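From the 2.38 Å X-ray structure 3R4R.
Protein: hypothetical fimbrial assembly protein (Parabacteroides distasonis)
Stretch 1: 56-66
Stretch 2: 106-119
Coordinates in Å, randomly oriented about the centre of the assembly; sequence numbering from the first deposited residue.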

# COMPACT_ATOMS: atom_id res chain seq x y z
N GLY A 56 -19.10 -10.86 10.51
CA GLY A 56 -17.98 -9.92 10.68
C GLY A 56 -17.28 -9.97 12.03
O GLY A 56 -16.51 -9.06 12.39
N LYS A 57 -17.52 -11.02 12.80
CA LYS A 57 -16.91 -11.16 14.12
C LYS A 57 -15.55 -11.83 13.96
O LYS A 57 -15.47 -12.89 13.32
N ARG A 58 -14.50 -11.24 14.53
CA ARG A 58 -13.18 -11.84 14.41
C ARG A 58 -13.13 -13.07 15.29
O ARG A 58 -13.44 -12.98 16.47
N ILE A 59 -12.79 -14.23 14.68
CA ILE A 59 -12.71 -15.51 15.39
C ILE A 59 -11.23 -15.85 15.65
O ILE A 59 -10.93 -16.52 16.63
N TYR A 60 -10.31 -15.36 14.81
CA TYR A 60 -8.88 -15.64 14.95
C TYR A 60 -8.04 -14.48 14.45
O TYR A 60 -8.45 -13.79 13.51
N PHE A 61 -6.85 -14.29 15.06
CA PHE A 61 -5.87 -13.33 14.56
C PHE A 61 -4.48 -13.82 14.95
O PHE A 61 -4.32 -14.44 16.01
N LYS A 62 -3.46 -13.45 14.17
CA LYS A 62 -2.07 -13.79 14.49
C LYS A 62 -1.18 -12.76 13.86
O LYS A 62 -1.48 -12.24 12.78
N ASN A 63 -0.11 -12.42 14.59
CA ASN A 63 0.91 -11.49 14.15
C ASN A 63 2.16 -12.27 13.84
O ASN A 63 2.69 -12.95 14.74
N PHE A 64 2.56 -12.24 12.55
CA PHE A 64 3.77 -12.90 12.01
C PHE A 64 4.89 -11.93 11.84
O PHE A 64 4.65 -10.77 11.54
N TYR A 65 6.13 -12.41 12.01
CA TYR A 65 7.34 -11.61 11.87
C TYR A 65 8.29 -12.31 10.87
O TYR A 65 7.95 -13.38 10.36
N SER A 66 9.42 -11.68 10.53
CA SER A 66 10.35 -12.14 9.47
C SER A 66 10.75 -13.63 9.61
O SER A 66 10.86 -14.29 8.58
N ALA A 106 2.79 -3.28 9.35
CA ALA A 106 2.18 -2.27 10.25
C ALA A 106 2.26 -2.70 11.73
O ALA A 106 1.89 -1.92 12.61
N ASN A 107 2.78 -3.90 12.02
CA ASN A 107 2.94 -4.40 13.39
C ASN A 107 3.94 -3.57 14.19
O ASN A 107 4.77 -2.87 13.62
N ASN A 108 3.83 -3.66 15.52
CA ASN A 108 4.76 -3.12 16.49
C ASN A 108 5.81 -4.21 16.75
O ASN A 108 5.75 -5.26 16.11
N ALA A 109 6.73 -4.02 17.69
CA ALA A 109 7.77 -5.01 17.96
C ALA A 109 7.22 -6.42 18.30
O ALA A 109 7.76 -7.38 17.76
N ASN A 110 6.19 -6.54 19.19
CA ASN A 110 5.65 -7.82 19.69
C ASN A 110 4.14 -8.02 19.41
O ASN A 110 3.59 -9.08 19.71
N ASN A 111 3.47 -6.99 18.93
CA ASN A 111 2.03 -7.04 18.71
C ASN A 111 1.65 -6.13 17.55
O ASN A 111 2.54 -5.53 16.96
N SER A 112 0.34 -5.99 17.24
CA SER A 112 -0.06 -5.06 16.18
C SER A 112 -1.03 -4.01 16.72
O SER A 112 -1.71 -4.26 17.73
N PRO A 113 -1.18 -2.85 16.03
CA PRO A 113 -2.19 -1.87 16.48
C PRO A 113 -3.67 -2.34 16.23
O PRO A 113 -4.59 -1.62 16.59
N PHE A 114 -3.89 -3.55 15.67
CA PHE A 114 -5.22 -4.08 15.31
C PHE A 114 -5.71 -5.17 16.25
O PHE A 114 -6.83 -5.70 16.07
N ASP A 115 -4.89 -5.52 17.26
CA ASP A 115 -5.15 -6.60 18.21
C ASP A 115 -6.44 -6.43 19.02
O ASP A 115 -7.04 -7.45 19.39
N ASN A 116 -6.87 -5.20 19.29
CA ASN A 116 -8.08 -4.95 20.08
C ASN A 116 -9.32 -4.76 19.19
O ASN A 116 -10.39 -4.45 19.72
N LEU A 117 -9.19 -4.93 17.86
CA LEU A 117 -10.31 -4.76 16.91
C LEU A 117 -11.08 -6.10 16.83
O LEU A 117 -10.57 -7.09 16.33
N THR A 118 -12.27 -6.12 17.42
CA THR A 118 -13.05 -7.35 17.61
C THR A 118 -14.06 -7.61 16.46
O THR A 118 -14.61 -8.72 16.40
N THR A 119 -14.30 -6.63 15.57
CA THR A 119 -15.20 -6.77 14.42
C THR A 119 -14.59 -6.13 13.18
O THR A 119 -13.82 -5.19 13.32

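The contact sets a strand that includes R58, F61 and N63 against a chain segment with no regular helix or strand, and two side chains of the first stretch, R58 and Y65, donate to that segment's backbone. The inward set is simple: R58, F61 and N63 send their CA-to-CB bonds toward the other stretch, while I59, K62 and F64 point away. Y65 starts sideways, but its ring brings the end of the side chain back into the contact.

At one end the main chains themselves meet. K57 and T119 form a single beta bridge, R58 N donates to T118 O at 3.1 Å, and T119 CA makes a CA-H...O contact with G56 O at 3.3 Å. The K57 side chain takes no part in these bonds; it extends all-t from a CB pointing away. G56 has a positive phi, a backbone setting that favours glycine.

R58 is the richest single element. Its chi1 and chi2 are both t, carrying the chain straight out from the strand, and chi3 then turns to p, which places the guanidinium among the carbonyls of the turn from F114 to L117. R58 NH2 donates almost linearly to D115 O at 2.8 Å; R58 NH1 reaches F114 O at 3.0 Å through a weak, bent bond. Both acceptors lie near the guanidinium plane, where N-H groups point. L117 O instead sits over one face, 3.0 Å from R58 CZ, and this is a close approach rather than a hydrogen bond. F114 O also accepts from L117 N at 3.1 Å, so the arginine reads a carbonyl already used to close its own turn.

F61, chi1 at 88° in the p range, adds a modest aromatic contact: F61 CE2 lies 3.3 Å from D115 OD1. That carboxylate is the hub of the middle region. D115 adopts m with chi2 near 1°, and although its CB points sideways, its end comes nearer the strand. D115 OD1 accepts from N63 ND2 at 3.0 Å, nearly linearly, and from S112 OG at 2.7 Å, while S112 N adds weak bonds to both carboxylate oxygens. S112, with chi1 at 85°, also accepts through S112 OG from F114 N at 3.1 Å, so the hydroxyl braces the turn from within while the aspartate links it to the strand. N63 is m; its amide spans the gap, with N63 OD1 3.3 Å from S112 CB.

Beyond this, N107 and Y65 pack together. N107, also m, points toward the strand and brings N107 ND2 over one face of the Y65 ring, 3.7 Å from Y65 CZ; N107 ND2 also lies 3.7 Å from N63 CB and finds its hydrogen bond elsewhere in the structure. Y65, m, extends its ring so that Y65 OH donates to N108 O at 3.1 Å, beside the loop that N108 N closes on N111 O at 2.7 Å.

The rule is economical: long or amide-tipped side chains can hold an irregular partner by meeting backbone carbonyls (F114 O, D115 O, N108 O) and its turn-bracing carboxylate.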

# COMPACT_ATOMS: atom_id res chain seq x y z
CB LYS A 57 -17.86 -11.97 15.06
CG LYS A 57 -17.41 -12.06 16.50
CD LYS A 57 -18.40 -12.89 17.33
CE LYS A 57 -18.01 -13.03 18.78
NZ LYS A 57 -19.02 -13.80 19.56
CB ARG A 58 -12.05 -10.84 14.74
CG ARG A 58 -10.66 -11.36 14.32
CD ARG A 58 -9.55 -10.42 14.72
NE ARG A 58 -9.47 -10.24 16.18
CZ ARG A 58 -8.67 -9.36 16.77
NH1 ARG A 58 -7.92 -8.53 16.05
NH2 ARG A 58 -8.66 -9.26 18.09
CB ILE A 59 -13.44 -16.67 14.64
CG1 ILE A 59 -12.79 -16.98 13.25
CG2 ILE A 59 -14.97 -16.40 14.53
CD1 ILE A 59 -13.24 -18.28 12.58
CB TYR A 60 -8.54 -16.93 14.15
CG TYR A 60 -7.07 -17.32 14.05
CD1 TYR A 60 -6.48 -18.14 15.00
CD2 TYR A 60 -6.29 -16.91 12.97
CE1 TYR A 60 -5.14 -18.50 14.91
CE2 TYR A 60 -4.94 -17.26 12.88
CZ TYR A 60 -4.38 -18.09 13.84
OH TYR A 60 -3.06 -18.49 13.76
CB PHE A 61 -6.12 -11.88 15.05
CG PHE A 61 -5.48 -11.50 16.36
CD1 PHE A 61 -6.14 -11.73 17.56
CD2 PHE A 61 -4.20 -10.96 16.40
CE1 PHE A 61 -5.53 -11.42 18.78
CE2 PHE A 61 -3.58 -10.68 17.61
CZ PHE A 61 -4.26 -10.90 18.80
CB LYS A 62 -1.73 -15.23 14.03
CG LYS A 62 -0.30 -15.68 14.26
CD LYS A 62 -0.16 -17.19 14.12
CE LYS A 62 1.27 -17.70 14.11
NZ LYS A 62 2.06 -17.31 15.30
CB ASN A 63 1.15 -10.40 15.21
CG ASN A 63 -0.06 -9.52 15.42
OD1 ASN A 63 -0.72 -9.05 14.47
ND2 ASN A 63 -0.35 -9.25 16.66
CB PHE A 64 3.50 -13.55 10.65
CG PHE A 64 2.45 -14.63 10.65
CD1 PHE A 64 1.10 -14.31 10.47
CD2 PHE A 64 2.81 -15.97 10.73
CE1 PHE A 64 0.14 -15.31 10.43
CE2 PHE A 64 1.85 -16.97 10.67
CZ PHE A 64 0.52 -16.64 10.52
CB TYR A 65 7.98 -11.35 13.24
CG TYR A 65 7.07 -10.50 14.10
CD1 TYR A 65 7.08 -9.11 13.98
CD2 TYR A 65 6.14 -11.07 14.96
CE1 TYR A 65 6.22 -8.31 14.75
CE2 TYR A 65 5.28 -10.29 15.73
CZ TYR A 65 5.31 -8.90 15.61
OH TYR A 65 4.46 -8.12 16.36
CB SER A 66 11.63 -11.30 9.43
OG SER A 66 12.31 -11.28 10.67
CB ALA A 106 0.74 -2.03 9.85
CB ASN A 107 3.41 -5.89 13.43
CG ASN A 107 2.51 -6.95 12.84
OD1 ASN A 107 1.40 -6.68 12.38
ND2 ASN A 107 2.99 -8.19 12.84
CB ASN A 108 4.00 -2.67 17.76
CG ASN A 108 2.94 -1.60 17.61
OD1 ASN A 108 1.89 -1.67 18.26
ND2 ASN A 108 3.18 -0.58 16.81
CB ALA A 109 8.61 -4.55 19.13
CB ASN A 110 5.83 -7.88 21.23
CG ASN A 110 7.18 -7.45 21.77
OD1 ASN A 110 7.25 -6.55 22.61
ND2 ASN A 110 8.27 -8.01 21.23
CB ASN A 111 1.26 -6.63 20.02
CG ASN A 111 1.38 -5.18 20.51
OD1 ASN A 111 2.22 -4.39 20.08
ND2 ASN A 111 0.54 -4.81 21.46
CB SER A 112 -0.70 -5.80 15.00
OG SER A 112 -2.08 -6.02 15.19
CB PRO A 113 -1.88 -0.64 15.61
CG PRO A 113 -1.16 -1.13 14.45
CD PRO A 113 -0.44 -2.37 14.85
CB PHE A 114 -5.15 -4.66 13.88
CG PHE A 114 -4.27 -3.86 12.94
CD1 PHE A 114 -4.69 -2.64 12.43
CD2 PHE A 114 -3.03 -4.33 12.55
CE1 PHE A 114 -3.86 -1.88 11.61
CE2 PHE A 114 -2.19 -3.57 11.72
CZ PHE A 114 -2.63 -2.34 11.26
CB ASP A 115 -3.99 -6.74 19.20
CG ASP A 115 -2.72 -7.27 18.60
OD1 ASP A 115 -2.70 -7.52 17.39
OD2 ASP A 115 -1.77 -7.48 19.36
CB ASN A 116 -7.89 -3.71 20.99
CG ASN A 116 -7.45 -2.47 20.24
OD1 ASN A 116 -6.75 -2.51 19.20
ND2 ASN A 116 -7.78 -1.32 20.81
CB LEU A 117 -9.80 -4.29 15.53
CG LEU A 117 -8.94 -3.02 15.52
CD1 LEU A 117 -8.48 -2.71 14.11
CD2 LEU A 117 -9.69 -1.81 16.11
CB THR A 118 -13.78 -7.26 18.94
OG1 THR A 118 -14.55 -6.07 18.93
CG2 THR A 118 -12.83 -7.19 20.13
CB THR A 119 -16.61 -6.16 14.68
OG1 THR A 119 -16.53 -4.74 14.87
CG2 THR A 119 -17.36 -6.85 15.81